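Blood group a-and b-cleaving endo-beta-galactosidase (Streptococcus pneumoniae, PDB 2YGL) probably cleaves A and B blood group antigens as a family 98 glycoside hydrolase, the tandem CBM51 modules of this fragment being consistent with carbohydrate binding. Local coordinates at residues 108-121 with 133-145. Residues are numbered along the deposited sequence; the frame is centred on the assembly and turned at random.
Sequences IEIDGKVVYSSSVT and QFISVTIPQNAKK
I135 packs over one face of the Y116 ring across the two sheets of the first CBM51 module, a beta-sandwich in which edge strand 113-117 lies over strand 133-138 of the opposing sheet. CG1 of I135 sits almost exactly on the ring normal, 3.7 Å from the centroid of the Y116 ring, a CH-pi contact. CD1 of I135 lies against the CD1-CE1 side of the ring, 3.6 Å from CE1 of Y116, and also meets CG1 of I108 at 3.9 Å. The tyrosine presents that face because its CG is anti to the backbone N (chi1 169°), which lays the ring along its own strand, above I135; its OH is near CB of Q133, buried without a polar partner in the model. Two residues along the strand, V137 tucks CG1 against CB of Y116 and under the carbonyl O of V115. Both V115 and Y116 face I108 in a classic beta bulge, their amides sharing I108 O, and this turns two successive side chains into the sandwich interior. I110 continues the apolar layer, with CD1 on CG1 of I139 and CG2 on CB of A143 at 3.8 Å. Neighbouring strands complete the packing: F83 and I87 of strand 82-87, which pairs with 133-138, touch I108 and Y116 respectively, and I146 of strand 145-151 packs on I108 and I110.

At the far end the type I' turn 110-113, which joins strands 105-110 and 113-117, meets the loop leading into strand 145-151. D111 N donates to K145 O (3.0 Å), extending the strand pairing, and the D111 carboxylate grips two successive amides. OD2 receives K144 N at 3.0 Å through its syn lone pair, whereas K145 N approaches OD1 at 2.8 Å, also syn but 26° out of the carboxylate plane.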
ATOM      1  N   ILE A 108      13.032  10.952  17.774  1.00 22.45           N
ATOM      2  CA  ILE A 108      11.821  10.613  17.036  1.00 22.89           C
ATOM      3  C   ILE A 108      11.168   9.428  17.736  1.00 23.36           C
ATOM      4  O   ILE A 108      11.824   8.422  18.025  1.00 23.34           O
ATOM      5  CB  ILE A 108      12.099  10.296  15.541  1.00 22.81           C
ATOM      6  CG1 ILE A 108      12.837  11.460  14.854  1.00 22.55           C
ATOM      7  CG2 ILE A 108      10.801   9.944  14.801  1.00 22.61           C
ATOM      8  CD1 ILE A 108      12.073  12.793  14.810  1.00 21.87           C
ATOM      9  N   GLU A 109       9.878   9.571  18.021  1.00 23.82           N
ATOM     10  CA  GLU A 109       9.121   8.585  18.775  1.00 24.47           C
ATOM     11  C   GLU A 109       7.901   8.143  17.976  1.00 24.70           C
ATOM     12  O   GLU A 109       7.204   8.975  17.388  1.00 24.53           O
ATOM     13  CB  GLU A 109       8.690   9.193  20.112  1.00 24.67           C
ATOM     14  CG  GLU A 109       8.004   8.243  21.080  1.00 25.86           C
ATOM     15  CD  GLU A 109       7.739   8.891  22.431  1.00 27.40           C
ATOM     16  OE1 GLU A 109       8.711   9.280  23.112  1.00 27.88           O
ATOM     17  OE2 GLU A 109       6.556   9.012  22.810  1.00 28.79           O
ATOM     18  N   ILE A 110       7.661   6.834  17.943  1.00 24.94           N
ATOM     19  CA  ILE A 110       6.451   6.277  17.334  1.00 25.41           C
ATOM     20  C   ILE A 110       5.719   5.408  18.354  1.00 25.74           C
ATOM     21  O   ILE A 110       6.271   4.418  18.845  1.00 25.73           O
ATOM     22  CB  ILE A 110       6.749   5.457  16.049  1.00 25.45           C
ATOM     23  CG1 ILE A 110       7.395   6.340  14.976  1.00 25.14           C
ATOM     24  CG2 ILE A 110       5.465   4.811  15.514  1.00 25.44           C
ATOM     25  CD1 ILE A 110       7.999   5.570  13.807  1.00 25.37           C
ATOM     26  N   ASP A 111       4.486   5.804  18.671  1.00 26.03           N
ATOM     27  CA  ASP A 111       3.616   5.080  19.610  1.00 26.47           C
ATOM     28  C   ASP A 111       4.303   4.705  20.930  1.00 26.52           C
ATOM     29  O   ASP A 111       4.200   3.568  21.396  1.00 26.65           O
ATOM     30  CB  ASP A 111       3.003   3.839  18.940  1.00 26.46           C
ATOM     31  CG  ASP A 111       2.173   4.180  17.712  1.00 26.85           C
ATOM     32  OD1 ASP A 111       1.510   5.240  17.695  1.00 27.38           O
ATOM     33  OD2 ASP A 111       2.176   3.374  16.758  1.00 27.15           O
ATOM     34  N   GLY A 112       5.007   5.667  21.519  1.00 26.65           N
ATOM     35  CA  GLY A 112       5.670   5.475  22.807  1.00 26.68           C
ATOM     36  C   GLY A 112       7.070   4.891  22.730  1.00 26.73           C
ATOM     37  O   GLY A 112       7.750   4.775  23.751  1.00 26.90           O
ATOM     38  N   LYS A 113       7.499   4.524  21.524  1.00 26.67           N
ATOM     39  CA  LYS A 113       8.821   3.935  21.308  1.00 26.66           C
ATOM     40  C   LYS A 113       9.780   4.920  20.646  1.00 26.23           C
ATOM     41  O   LYS A 113       9.493   5.440  19.567  1.00 26.24           O
ATOM     42  CB  LYS A 113       8.713   2.670  20.445  1.00 26.89           C
ATOM     43  CG  LYS A 113       8.684   1.352  21.214  1.00 28.06           C
ATOM     44  CD  LYS A 113       7.350   1.107  21.899  1.00 29.48           C
ATOM     45  CE  LYS A 113       7.283  -0.295  22.475  1.00 30.10           C
ATOM     46  NZ  LYS A 113       6.015  -0.515  23.219  1.00 30.95           N
ATOM     47  N   VAL A 114      10.918   5.163  21.292  1.00 25.70           N
ATOM     48  CA  VAL A 114      11.984   5.971  20.702  1.00 25.08           C
ATOM     49  C   VAL A 114      12.593   5.202  19.532  1.00 24.63           C
ATOM     50  O   VAL A 114      13.219   4.156  19.723  1.00 24.64           O
ATOM     51  CB  VAL A 114      13.080   6.340  21.739  1.00 25.16           C
ATOM     52  CG1 VAL A 114      14.240   7.073  21.070  1.00 24.87           C
ATOM     53  CG2 VAL A 114      12.491   7.183  22.864  1.00 25.10           C
ATOM     54  N   VAL A 115      12.390   5.716  18.323  1.00 23.96           N
ATOM     55  CA  VAL A 115      12.895   5.053  17.116  1.00 23.35           C
ATOM     56  C   VAL A 115      14.172   5.704  16.578  1.00 23.14           C
ATOM     57  O   VAL A 115      14.874   5.122  15.750  1.00 23.01           O
ATOM     58  CB  VAL A 115      11.811   4.918  16.012  1.00 23.41           C
ATOM     59  CG1 VAL A 115      10.742   3.916  16.446  1.00 23.00           C
ATOM     60  CG2 VAL A 115      11.190   6.270  15.664  1.00 22.83           C
ATOM     61  N   TYR A 116      14.457   6.910  17.062  1.00 22.74           N
ATOM     62  CA  TYR A 116      15.733   7.576  16.825  1.00 22.55           C
ATOM     63  C   TYR A 116      16.086   8.485  17.997  1.00 22.63           C
ATOM     64  O   TYR A 116      15.225   9.181  18.539  1.00 22.33           O
ATOM     65  CB  TYR A 116      15.728   8.383  15.519  1.00 22.45           C
ATOM     66  CG  TYR A 116      16.941   9.284  15.377  1.00 21.98           C
ATOM     67  CD1 TYR A 116      16.936  10.582  15.895  1.00 21.87           C
ATOM     68  CD2 TYR A 116      18.101   8.832  14.751  1.00 21.63           C
ATOM     69  CE1 TYR A 116      18.053  11.407  15.785  1.00 21.77           C
ATOM     70  CE2 TYR A 116      19.221   9.650  14.636  1.00 21.57           C
ATOM     71  CZ  TYR A 116      19.187  10.934  15.155  1.00 21.54           C
ATOM     72  OH  TYR A 116      20.287  11.748  15.045  1.00 22.34           O
ATOM     73  N   SER A 117      17.361   8.473  18.373  1.00 22.79           N
ATOM     74  CA  SER A 117      17.896   9.412  19.350  1.00 23.13           C
ATOM     75  C   SER A 117      19.258   9.910  18.889  1.00 23.43           C
ATOM     76  O   SER A 117      20.099   9.123  18.454  1.00 23.33           O
ATOM     77  CB  SER A 117      18.012   8.764  20.730  1.00 22.99           C
ATOM     78  OG  SER A 117      18.503   9.694  21.680  1.00 22.98           O
ATOM     79  N   SER A 118      19.467  11.221  18.992  1.00 23.86           N
ATOM     80  CA  SER A 118      20.737  11.841  18.616  1.00 24.32           C
ATOM     81  C   SER A 118      21.861  11.546  19.617  1.00 24.82           C
ATOM     82  O   SER A 118      23.023  11.851  19.351  1.00 24.69           O
ATOM     83  CB  SER A 118      20.565  13.356  18.441  1.00 24.30           C
ATOM     84  OG  SER A 118      20.164  13.978  19.651  1.00 23.90           O
ATOM     85  N   SER A 119      21.508  10.949  20.757  1.00 25.48           N
ATOM     86  CA  SER A 119      22.467  10.621  21.823  1.00 26.19           C
ATOM     87  C   SER A 119      23.579   9.682  21.372  1.00 26.44           C
ATOM     88  O   SER A 119      24.705   9.766  21.864  1.00 26.58           O
ATOM     89  CB  SER A 119      21.747   9.992  23.016  1.00 26.12           C
ATOM     90  OG  SER A 119      20.773  10.869  23.538  1.00 27.06           O
ATOM     91  N   VAL A 120      23.243   8.788  20.444  1.00 26.90           N
ATOM     92  CA  VAL A 120      24.163   7.772  19.931  1.00 27.28           C
ATOM     93  C   VAL A 120      25.378   8.406  19.242  1.00 27.40           C
ATOM     94  O   VAL A 120      26.526   8.098  19.578  1.00 27.62           O
ATOM     95  CB  VAL A 120      23.426   6.793  18.963  1.00 27.39           C
ATOM     96  CG1 VAL A 120      24.380   5.742  18.398  1.00 27.67           C
ATOM     97  CG2 VAL A 120      22.254   6.125  19.667  1.00 27.39           C
ATOM     98  N   THR A 121      25.116   9.303  18.296  1.00 27.35           N
ATOM     99  CA  THR A 121      26.177   9.948  17.525  1.00 27.29           C
ATOM    100  C   THR A 121      26.596  11.296  18.122  1.00 27.22           C
ATOM    101  O   THR A 121      27.726  11.745  17.921  1.00 27.29           O
ATOM    102  CB  THR A 121      25.758  10.151  16.051  1.00 27.23           C
ATOM    103  OG1 THR A 121      24.587  10.974  15.998  1.00 27.37           O
ATOM    104  CG2 THR A 121      25.463   8.811  15.379  1.00 27.05           C
ATOM    105  N   GLN A 133      22.399  15.968  11.002  1.00 22.31           N
ATOM    106  CA  GLN A 133      22.248  14.515  11.005  1.00 22.80           C
ATOM    107  C   GLN A 133      21.031  14.125  10.175  1.00 23.05           C
ATOM    108  O   GLN A 133      19.971  14.744  10.292  1.00 22.87           O
ATOM    109  CB  GLN A 133      22.101  13.976  12.432  1.00 22.91           C
ATOM    110  CG  GLN A 133      23.374  14.039  13.278  1.00 23.73           C
ATOM    111  CD  GLN A 133      24.417  13.004  12.875  1.00 24.48           C
ATOM    112  OE1 GLN A 133      24.106  11.994  12.244  1.00 24.80           O
ATOM    113  NE2 GLN A 133      25.663  13.250  13.254  1.00 25.09           N
ATOM    114  N   PHE A 134      21.195  13.103   9.337  1.00 23.46           N
ATOM    115  CA  PHE A 134      20.104  12.570   8.524  1.00 23.87           C
ATOM    116  C   PHE A 134      19.433  11.404   9.239  1.00 24.28           C
ATOM    117  O   PHE A 134      20.104  10.465   9.677  1.00 24.59           O
ATOM    118  CB  PHE A 134      20.620  12.129   7.145  1.00 23.89           C
ATOM    119  CG  PHE A 134      19.559  11.534   6.249  1.00 23.89           C
ATOM    120  CD1 PHE A 134      18.520  12.320   5.754  1.00 23.64           C
ATOM    121  CD2 PHE A 134      19.615  10.192   5.884  1.00 23.98           C
ATOM    122  CE1 PHE A 134      17.544  11.774   4.922  1.00 24.01           C
ATOM    123  CE2 PHE A 134      18.645   9.633   5.050  1.00 24.00           C
ATOM    124  CZ  PHE A 134      17.607  10.427   4.567  1.00 23.99           C
ATOM    125  N   ILE A 135      18.113  11.480   9.364  1.00 24.56           N
ATOM    126  CA  ILE A 135      17.324  10.429   9.995  1.00 24.98           C
ATOM    127  C   ILE A 135      16.552   9.654   8.932  1.00 25.34           C
ATOM    128  O   ILE A 135      15.898  10.248   8.067  1.00 25.43           O
ATOM    129  CB  ILE A 135      16.318  10.996  11.042  1.00 24.92           C
ATOM    130  CG1 ILE A 135      17.040  11.809  12.122  1.00 24.99           C
ATOM    131  CG2 ILE A 135      15.500   9.866  11.682  1.00 25.11           C
ATOM    132  CD1 ILE A 135      16.105  12.587  13.030  1.00 24.91           C
ATOM    133  N   SER A 136      16.644   8.329   8.998  1.00 25.63           N
ATOM    134  CA  SER A 136      15.813   7.450   8.187  1.00 26.02           C
ATOM    135  C   SER A 136      15.373   6.263   9.038  1.00 26.45           C
ATOM    136  O   SER A 136      16.170   5.369   9.336  1.00 26.50           O
ATOM    137  CB  SER A 136      16.559   6.988   6.935  1.00 25.96           C
ATOM    138  OG  SER A 136      15.670   6.372   6.021  1.00 25.68           O
ATOM    139  N   VAL A 137      14.110   6.281   9.454  1.00 26.92           N
ATOM    140  CA  VAL A 137      13.557   5.220  10.296  1.00 27.42           C
ATOM    141  C   VAL A 137      12.379   4.515   9.630  1.00 27.77           C
ATOM    142  O   VAL A 137      11.592   5.139   8.915  1.00 27.75           O
ATOM    143  CB  VAL A 137      13.135   5.730  11.707  1.00 27.39           C
ATOM    144  CG1 VAL A 137      14.359   6.045  12.555  1.00 27.52           C
ATOM    145  CG2 VAL A 137      12.204   6.938  11.611  1.00 27.28           C
ATOM    146  N   THR A 138      12.275   3.211   9.874  1.00 28.16           N
ATOM    147  CA  THR A 138      11.154   2.414   9.390  1.00 28.79           C
ATOM    148  C   THR A 138       9.934   2.654  10.278  1.00 29.13           C
ATOM    149  O   THR A 138      10.048   2.734  11.503  1.00 29.21           O
ATOM    150  CB  THR A 138      11.501   0.903   9.365  1.00 28.73           C
ATOM    151  OG1 THR A 138      12.779   0.712   8.748  1.00 29.05           O
ATOM    152  CG2 THR A 138      10.457   0.115   8.583  1.00 28.86           C
ATOM    153  N   ILE A 139       8.773   2.788   9.648  1.00 29.61           N
ATOM    154  CA  ILE A 139       7.509   2.933  10.361  1.00 30.15           C
ATOM    155  C   ILE A 139       6.770   1.592  10.341  1.00 30.65           C
ATOM    156  O   ILE A 139       6.576   1.012   9.268  1.00 30.76           O
ATOM    157  CB  ILE A 139       6.644   4.061   9.741  1.00 30.10           C
ATOM    158  CG1 ILE A 139       7.259   5.428  10.060  1.00 30.29           C
ATOM    159  CG2 ILE A 139       5.201   3.998  10.237  1.00 29.79           C
ATOM    160  CD1 ILE A 139       6.704   6.566   9.232  1.00 30.41           C
ATOM    161  N   PRO A 140       6.375   1.086  11.529  1.00 31.08           N
ATOM    162  CA  PRO A 140       5.600  -0.156  11.621  1.00 31.38           C
ATOM    163  C   PRO A 140       4.244  -0.008  10.941  1.00 31.74           C
ATOM    164  O   PRO A 140       3.646   1.068  10.989  1.00 31.80           O
ATOM    165  CB  PRO A 140       5.418  -0.348  13.132  1.00 31.37           C
ATOM    166  CG  PRO A 140       6.500   0.464  13.758  1.00 31.23           C
ATOM    167  CD  PRO A 140       6.659   1.647  12.862  1.00 31.13           C
ATOM    168  N   GLN A 141       3.769  -1.084  10.314  1.00 32.16           N
ATOM    169  CA  GLN A 141       2.522  -1.060   9.539  1.00 32.55           C
ATOM    170  C   GLN A 141       1.327  -0.598  10.371  1.00 32.46           C
ATOM    171  O   GLN A 141       0.402   0.029   9.850  1.00 32.64           O
ATOM    172  CB  GLN A 141       2.248  -2.442   8.933  1.00 32.79           C
ATOM    173  CG  GLN A 141       1.223  -2.444   7.797  1.00 34.00           C
ATOM    174  CD  GLN A 141       0.951  -3.836   7.233  1.00 35.57           C
ATOM    175  OE1 GLN A 141       1.545  -4.829   7.666  1.00 36.24           O
ATOM    176  NE2 GLN A 141       0.048  -3.909   6.259  1.00 36.03           N
ATOM    177  N   ASN A 142       1.373  -0.899  11.664  1.00 32.33           N
ATOM    178  CA  ASN A 142       0.304  -0.573  12.607  1.00 32.30           C
ATOM    179  C   ASN A 142       0.366   0.840  13.206  1.00 31.91           C
ATOM    180  O   ASN A 142      -0.541   1.237  13.943  1.00 31.99           O
ATOM    181  CB  ASN A 142       0.306  -1.602  13.744  1.00 32.54           C
ATOM    182  CG  ASN A 142       1.711  -2.051  14.118  1.00 33.12           C
ATOM    183  OD1 ASN A 142       2.246  -2.998  13.538  1.00 34.23           O
ATOM    184  ND2 ASN A 142       2.316  -1.369  15.084  1.00 33.71           N
ATOM    185  N   ALA A 143       1.422   1.591  12.886  1.00 31.38           N
ATOM    186  CA  ALA A 143       1.716   2.872  13.549  1.00 30.84           C
ATOM    187  C   ALA A 143       0.583   3.897  13.499  1.00 30.36           C
ATOM    188  O   ALA A 143      -0.077   4.060  12.473  1.00 30.34           O
ATOM    189  CB  ALA A 143       3.000   3.476  13.005  1.00 30.91           C
ATOM    190  N   LYS A 144       0.383   4.588  14.620  1.00 29.79           N
ATOM    191  CA  LYS A 144      -0.704   5.557  14.770  1.00 29.27           C
ATOM    192  C   LYS A 144      -0.211   6.991  14.987  1.00 28.70           C
ATOM    193  O   LYS A 144      -0.837   7.944  14.519  1.00 28.63           O
ATOM    194  CB  LYS A 144      -1.633   5.143  15.920  1.00 29.39           C
ATOM    195  CG  LYS A 144      -2.505   3.926  15.611  1.00 29.93           C
ATOM    196  CD  LYS A 144      -3.217   3.411  16.858  1.00 30.72           C
ATOM    197  CE  LYS A 144      -4.149   2.250  16.532  1.00 31.20           C
ATOM    198  NZ  LYS A 144      -3.424   1.065  15.975  1.00 31.70           N
ATOM    199  N   LYS A 145       0.911   7.135  15.690  1.00 28.13           N
ATOM    200  CA  LYS A 145       1.392   8.449  16.115  1.00 27.46           C
ATOM    201  C   LYS A 145       2.910   8.571  15.998  1.00 26.93           C
ATOM    202  O   LYS A 145       3.651   7.749  16.543  1.00 26.92           O
ATOM    203  CB  LYS A 145       0.957   8.712  17.560  1.00 27.54           C
ATOM    204  CG  LYS A 145       1.143  10.142  18.043  1.00 27.93           C
ATOM    205  CD  LYS A 145       0.864  10.230  19.532  1.00 28.30           C
ATOM    206  CE  LYS A 145       0.666  11.664  19.977  1.00 28.53           C
ATOM    207  NZ  LYS A 145       0.203  11.723  21.393  1.00 28.84           N
TER